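Local coordinates for putative oxidoreductase FAD-binding subunit (Sulfolobus tokodaii, PDB 4ZOH), which binds flavin-adenine dinucleotide and probably serves as the FAD-binding flavoprotein subunit of a molybdopterin-dependent oxidoreductase of the CO dehydrogenase type, at residues Met126-Lys131 and Ile164-Phe169; Glu234-Ala239 and Leu267-Ile272. All blocks are in the same frame, centred on the assembly; numbering follows the deposited sequence.

Contact 1. Residues Met126-Lys131 and Ile164-Phe169; sequences MDAKVK and IQVPTF
Lys129 and Gln165 form an antiparallel hydrogen-bonded pair where the strand segments 129-131 and 164-167 run past each other with 4.8 Å between their axes and an angle of 150°. Lys129 N gives its hydrogen to Gln165 O at 2.7 Å, and Gln165 N returns the bond to Lys129 O. Before the bridge, the CA-H of Ala128 leans on the same Gln165 O, while the methyl CB of Ala128 rests on Val166 CG1 at 3.6 Å; helix 119-125 covers this apolar side through Leu123. On the face shared by Lys129 and Gln165, the Gln165 side chain crosses toward Lys131, its NE2 3.7 Å from Lys131 CE. Glu163 OE1 fixes that end, accepting a hydrogen bond from Gln165 NE2 and a salt bridge from Lys131 NZ. At the other end Met126 closes the contact. Its chain runs out straight to SD and then bends at chi3 (97°), which brings the methyl CE to Phe169 CE2 at 3.7 Å and to Val166 CB at 3.9 Å. Met126 O lies in the plane of the Phe169 ring at its edge, and also meets Pro167 CD at 3.2 Å. With an alanine in place of Met126 the CE methyl is gone, and Val166 and the Phe169 ring would probably lose the group that lies against both. Asp127, with positive phi, closes helix 119-125 in a Schellman motif just before strand 129-134, which pairs with 160-167, the middle strand of the five-stranded antiparallel sheet in the FAD-binding region.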
loop_
_atom_site.group_PDB
_atom_site.type_symbol
_atom_site.label_atom_id
_atom_site.label_comp_id
_atom_site.label_asym_id
_atom_site.label_seq_id
_atom_site.Cartn_x
_atom_site.Cartn_y
_atom_site.Cartn_z
ATOM N N MET B 126 -11.008 56.014 11.250
ATOM C CA MET B 126 -10.997 56.655 9.971
ATOM C C MET B 126 -12.374 57.233 9.532
ATOM O O MET B 126 -12.442 57.908 8.510
ATOM C CB MET B 126 -10.450 55.652 8.968
ATOM C CG MET B 126 -8.973 55.398 9.156
ATOM S SD MET B 126 -8.322 54.083 8.110
ATOM C CE MET B 126 -7.610 54.995 6.691
ATOM N N ASP B 127 -13.453 56.988 10.282
ATOM C CA ASP B 127 -14.829 57.300 9.761
ATOM C C ASP B 127 -15.044 56.682 8.368
ATOM O O ASP B 127 -15.628 57.302 7.453
ATOM C CB ASP B 127 -15.231 58.813 9.743
ATOM C CG ASP B 127 -14.847 59.575 11.021
ATOM O OD1 ASP B 127 -15.182 59.111 12.133
ATOM O OD2 ASP B 127 -14.169 60.631 10.896
ATOM N N ALA B 128 -14.553 55.443 8.223
ATOM C CA ALA B 128 -14.781 54.644 7.030
ATOM C C ALA B 128 -16.266 54.555 6.687
ATOM O O ALA B 128 -17.139 54.615 7.607
ATOM C CB ALA B 128 -14.233 53.246 7.245
ATOM N N LYS B 129 -16.551 54.384 5.378
ATOM C CA LYS B 129 -17.917 54.024 4.935
ATOM C C LYS B 129 -17.962 52.742 4.076
ATOM O O LYS B 129 -17.030 52.462 3.312
ATOM C CB LYS B 129 -18.527 55.158 4.090
ATOM C CG LYS B 129 -18.731 56.489 4.800
ATOM C CD LYS B 129 -19.363 57.517 3.835
ATOM C CE LYS B 129 -19.421 58.926 4.428
ATOM N NZ LYS B 129 -19.935 58.902 5.829
ATOM N N VAL B 130 -19.122 52.081 4.126
ATOM C CA VAL B 130 -19.383 50.763 3.551
ATOM C C VAL B 130 -20.435 50.924 2.452
ATOM O O VAL B 130 -21.571 51.312 2.734
ATOM C CB VAL B 130 -19.870 49.751 4.610
ATOM C CG1 VAL B 130 -19.962 48.330 4.022
ATOM C CG2 VAL B 130 -18.974 49.762 5.869
ATOM N N LYS B 131 -20.034 50.690 1.194
ATOM C CA LYS B 131 -20.990 50.643 0.102
ATOM C C LYS B 131 -21.570 49.230 0.095
ATOM O O LYS B 131 -20.822 48.252 0.032
ATOM C CB LYS B 131 -20.337 51.006 -1.236
ATOM C CG LYS B 131 -21.277 50.943 -2.454
ATOM C CD LYS B 131 -20.588 51.447 -3.707
ATOM C CE LYS B 131 -20.378 52.976 -3.678
ATOM N NZ LYS B 131 -19.595 53.530 -4.837
ATOM N N ILE B 164 -15.281 49.635 0.433
ATOM C CA ILE B 164 -14.988 50.356 1.650
ATOM C C ILE B 164 -14.356 51.658 1.202
ATOM O O ILE B 164 -13.457 51.654 0.283
ATOM C CB ILE B 164 -14.050 49.573 2.631
ATOM C CG1 ILE B 164 -14.750 48.348 3.253
ATOM C CG2 ILE B 164 -13.701 50.453 3.840
ATOM C CD1 ILE B 164 -15.107 47.215 2.292
ATOM N N GLN B 165 -14.867 52.756 1.801
ATOM C CA GLN B 165 -14.322 54.159 1.596
ATOM C C GLN B 165 -13.745 54.781 2.864
ATOM O O GLN B 165 -14.321 54.690 3.971
ATOM C CB GLN B 165 -15.442 55.066 1.124
ATOM C CG GLN B 165 -15.931 54.807 -0.300
ATOM C CD GLN B 165 -17.323 55.365 -0.454
ATOM O OE1 GLN B 165 -17.656 56.363 0.198
ATOM N NE2 GLN B 165 -18.164 54.713 -1.264
ATOM N N VAL B 166 -12.588 55.391 2.708
ATOM C CA VAL B 166 -11.897 56.068 3.806
ATOM C C VAL B 166 -11.303 57.382 3.248
ATOM O O VAL B 166 -10.942 57.440 2.063
ATOM C CB VAL B 166 -10.756 55.185 4.417
ATOM C CG1 VAL B 166 -11.327 53.971 5.185
ATOM C CG2 VAL B 166 -9.694 54.797 3.389
ATOM N N PRO B 167 -11.166 58.432 4.098
ATOM C CA PRO B 167 -10.450 59.641 3.662
ATOM C C PRO B 167 -8.984 59.288 3.401
ATOM O O PRO B 167 -8.498 58.239 3.864
ATOM C CB PRO B 167 -10.569 60.576 4.883
ATOM C CG PRO B 167 -11.762 60.065 5.642
ATOM C CD PRO B 167 -11.696 58.564 5.472
ATOM N N THR B 168 -8.254 60.154 2.708
ATOM C CA THR B 168 -6.867 59.853 2.346
ATOM C C THR B 168 -5.795 60.145 3.386
ATOM O O THR B 168 -4.650 59.687 3.239
ATOM C CB THR B 168 -6.445 60.537 1.048
ATOM O OG1 THR B 168 -6.856 61.890 1.114
ATOM C CG2 THR B 168 -7.133 59.888 -0.087
ATOM N N PHE B 169 -6.167 60.918 4.419
ATOM C CA PHE B 169 -5.288 61.290 5.566
ATOM C C PHE B 169 -3.878 61.680 5.206
ATOM O O PHE B 169 -2.938 61.252 5.897
ATOM C CB PHE B 169 -5.271 60.193 6.636
ATOM C CG PHE B 169 -6.622 59.885 7.190
ATOM C CD1 PHE B 169 -7.180 60.699 8.175
ATOM C CD2 PHE B 169 -7.337 58.786 6.726
ATOM C CE1 PHE B 169 -8.447 60.424 8.658
ATOM C CE2 PHE B 169 -8.586 58.480 7.223
ATOM C CZ PHE B 169 -9.145 59.313 8.185
#

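Contact 2. Residues Glu234-Ala239 and Leu267-Ile272; sequences EIIEKA and LTKRAI
Ile236 and Ile272 make the close part of this helix pair, sliding past each other in opposite directions with Ile236 CG1 3.8 Å from Ile272 CG2. The segments 234-239 and 267-272 meet at 140°, an antiparallel sense with a marked splay, and their axes come no nearer than 9.2 Å. Ile272 has CG1 beside its own backbone N (chi1 -53°), and with chi2 extended (163°) its CD1 ends 4.4 Å from Ala239 CB. Ala239 also touches Leu226 of helix 220-226, while Ile272 and Thr268 rest on Leu193 and Val191 of strand 189-198, so this buried side is continuous with the packing of helix 257-276 on the sheet. Thr268 OG1 turns back to Val264 O within its own helix.

Toward solvent the contact thins into long polar chains. Lys269 stretches across Ile236 at about a right angle, its CG lying 4.1 Å from Ile236 CG2, and ends near Glu237. Although the CB of Glu237 points away from the partner helix, a bend at chi2 swings the carboxylate back, and OE1 forms a long salt bridge of 3.7 Å with Lys269 NZ. The other oxygen, OE2, is paired with Lys265, one turn before Lys269, so two lysines of helix 257-276 flank a single acid and probably favour its charged form. An apolar seam edged by an ion pair in this way joins helix 233-243 to helix 257-276, whose other side chains pack on strands 173-179 and 189-198 of the CO dehydrogenase flavoprotein C-terminal domain.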
loop_
_atom_site.group_PDB
_atom_site.type_symbol
_atom_site.label_atom_id
_atom_site.label_comp_id
_atom_site.label_asym_id
_atom_site.label_seq_id
_atom_site.Cartn_x
_atom_site.Cartn_y
_atom_site.Cartn_z
ATOM N N GLU B 234 2.716 64.966 29.770
ATOM C CA GLU B 234 1.642 64.987 30.757
ATOM C C GLU B 234 0.318 64.647 30.156
ATOM O O GLU B 234 -0.440 63.904 30.746
ATOM C CB GLU B 234 1.515 66.378 31.362
ATOM C CG GLU B 234 2.767 66.897 32.047
ATOM C CD GLU B 234 2.802 66.538 33.515
ATOM O OE1 GLU B 234 1.722 66.200 34.073
ATOM O OE2 GLU B 234 3.909 66.604 34.105
ATOM N N ILE B 235 0.033 65.227 28.999
ATOM C CA ILE B 235 -1.252 65.075 28.325
ATOM C C ILE B 235 -1.381 63.693 27.650
ATOM O O ILE B 235 -2.476 63.162 27.538
ATOM C CB ILE B 235 -1.482 66.184 27.261
ATOM C CG1 ILE B 235 -0.991 67.558 27.743
ATOM C CG2 ILE B 235 -2.954 66.286 26.897
ATOM C CD1 ILE B 235 0.237 68.014 27.004
ATOM N N ILE B 236 -0.246 63.169 27.185
ATOM C CA ILE B 236 -0.094 61.847 26.583
ATOM C C ILE B 236 -0.484 60.792 27.658
ATOM O O ILE B 236 -1.384 59.920 27.450
ATOM C CB ILE B 236 1.366 61.652 26.098
ATOM C CG1 ILE B 236 1.594 62.317 24.739
ATOM C CG2 ILE B 236 1.722 60.157 26.007
ATOM C CD1 ILE B 236 3.064 62.411 24.314
ATOM N N GLU B 237 0.179 60.910 28.811
ATOM C CA GLU B 237 -0.093 60.106 29.995
ATOM C C GLU B 237 -1.597 60.196 30.366
ATOM O O GLU B 237 -2.275 59.188 30.590
ATOM C CB GLU B 237 0.831 60.629 31.102
ATOM C CG GLU B 237 0.699 59.996 32.463
ATOM C CD GLU B 237 0.801 58.492 32.384
ATOM O OE1 GLU B 237 1.603 57.979 31.548
ATOM O OE2 GLU B 237 0.049 57.852 33.143
ATOM N N LYS B 238 -2.139 61.403 30.322
ATOM C CA LYS B 238 -3.529 61.598 30.659
ATOM C C LYS B 238 -4.458 60.991 29.605
ATOM O O LYS B 238 -5.483 60.409 29.966
ATOM C CB LYS B 238 -3.851 63.096 30.931
ATOM C CG LYS B 238 -5.175 63.199 31.702
ATOM C CD LYS B 238 -5.526 64.515 32.381
ATOM C CE LYS B 238 -6.803 64.243 33.181
ATOM N NZ LYS B 238 -7.822 65.329 33.111
ATOM N N ALA B 239 -4.130 61.160 28.314
ATOM C CA ALA B 239 -4.962 60.623 27.231
ATOM C C ALA B 239 -4.963 59.106 27.292
ATOM O O ALA B 239 -6.004 58.475 27.169
ATOM C CB ALA B 239 -4.432 61.074 25.902
ATOM N N LEU B 267 -1.217 50.586 25.374
ATOM C CA LEU B 267 -1.171 50.567 23.908
ATOM C C LEU B 267 -1.495 51.922 23.275
ATOM O O LEU B 267 -0.891 52.249 22.276
ATOM C CB LEU B 267 -2.002 49.440 23.249
ATOM C CG LEU B 267 -1.773 47.901 23.374
ATOM C CD1 LEU B 267 -2.199 47.077 22.135
ATOM C CD2 LEU B 267 -0.412 47.474 23.875
ATOM N N THR B 268 -2.454 52.662 23.846
ATOM C CA THR B 268 -2.667 54.084 23.508
ATOM C C THR B 268 -1.360 54.879 23.696
ATOM O O THR B 268 -0.918 55.555 22.787
ATOM C CB THR B 268 -3.783 54.672 24.332
ATOM O OG1 THR B 268 -4.945 53.876 24.115
ATOM C CG2 THR B 268 -4.131 56.064 23.916
ATOM N N LYS B 269 -0.684 54.717 24.832
ATOM C CA LYS B 269 0.585 55.444 24.979
ATOM C C LYS B 269 1.581 55.053 23.886
ATOM O O LYS B 269 2.256 55.949 23.318
ATOM C CB LYS B 269 1.184 55.279 26.390
ATOM C CG LYS B 269 2.350 56.178 26.681
ATOM C CD LYS B 269 2.840 55.989 28.123
ATOM C CE LYS B 269 4.209 56.634 28.299
ATOM N NZ LYS B 269 4.591 56.819 29.714
ATOM N N ARG B 270 1.722 53.728 23.630
ATOM C CA ARG B 270 2.674 53.224 22.580
ATOM C C ARG B 270 2.267 53.841 21.210
ATOM O O ARG B 270 3.101 54.327 20.491
ATOM C CB ARG B 270 2.631 51.703 22.492
ATOM C CG ARG B 270 3.388 50.987 23.594
ATOM C CD ARG B 270 3.021 49.504 23.608
ATOM N NE ARG B 270 4.025 48.815 24.412
ATOM C CZ ARG B 270 4.335 47.518 24.371
ATOM N NH1 ARG B 270 3.718 46.668 23.536
ATOM N NH2 ARG B 270 5.299 47.080 25.172
ATOM N N ALA B 271 0.965 53.935 20.957
ATOM C CA ALA B 271 0.420 54.458 19.681
ATOM C C ALA B 271 0.754 55.947 19.456
ATOM O O ALA B 271 1.340 56.299 18.405
ATOM C CB ALA B 271 -1.065 54.209 19.621
ATOM N N ILE B 272 0.454 56.796 20.458
ATOM C CA ILE B 272 0.780 58.230 20.394
ATOM C C ILE B 272 2.285 58.378 20.136
ATOM O O ILE B 272 2.703 58.998 19.150
ATOM C CB ILE B 272 0.324 58.946 21.695
ATOM C CG1 ILE B 272 -1.120 58.665 21.979
ATOM C CG2 ILE B 272 0.465 60.449 21.617
ATOM C CD1 ILE B 272 -1.497 58.992 23.403
#

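Overall arrangement
Contact 1 comes first along the chain and closes before contact 2 opens. Their centres are 25 Å apart and their nearest atoms about 13 Å, so the two do not touch. Contact 1 joins strands 129-134 and 160-167, neighbours in the five-stranded sheet of the FAD-binding family region; its Ile164 side chain lies about 7 Å from the bound flavin-adenine dinucleotide. Contact 2 pairs helices 233-243 and 257-276 in the C-terminal family region, where the second helix lies against the four-stranded sheet and its Arg270 reaches another protein chain. Contact 1 thus belongs near the cofactor, whose pocket extends into the start of the C-terminal range, and contact 2 to a more distant helical layer.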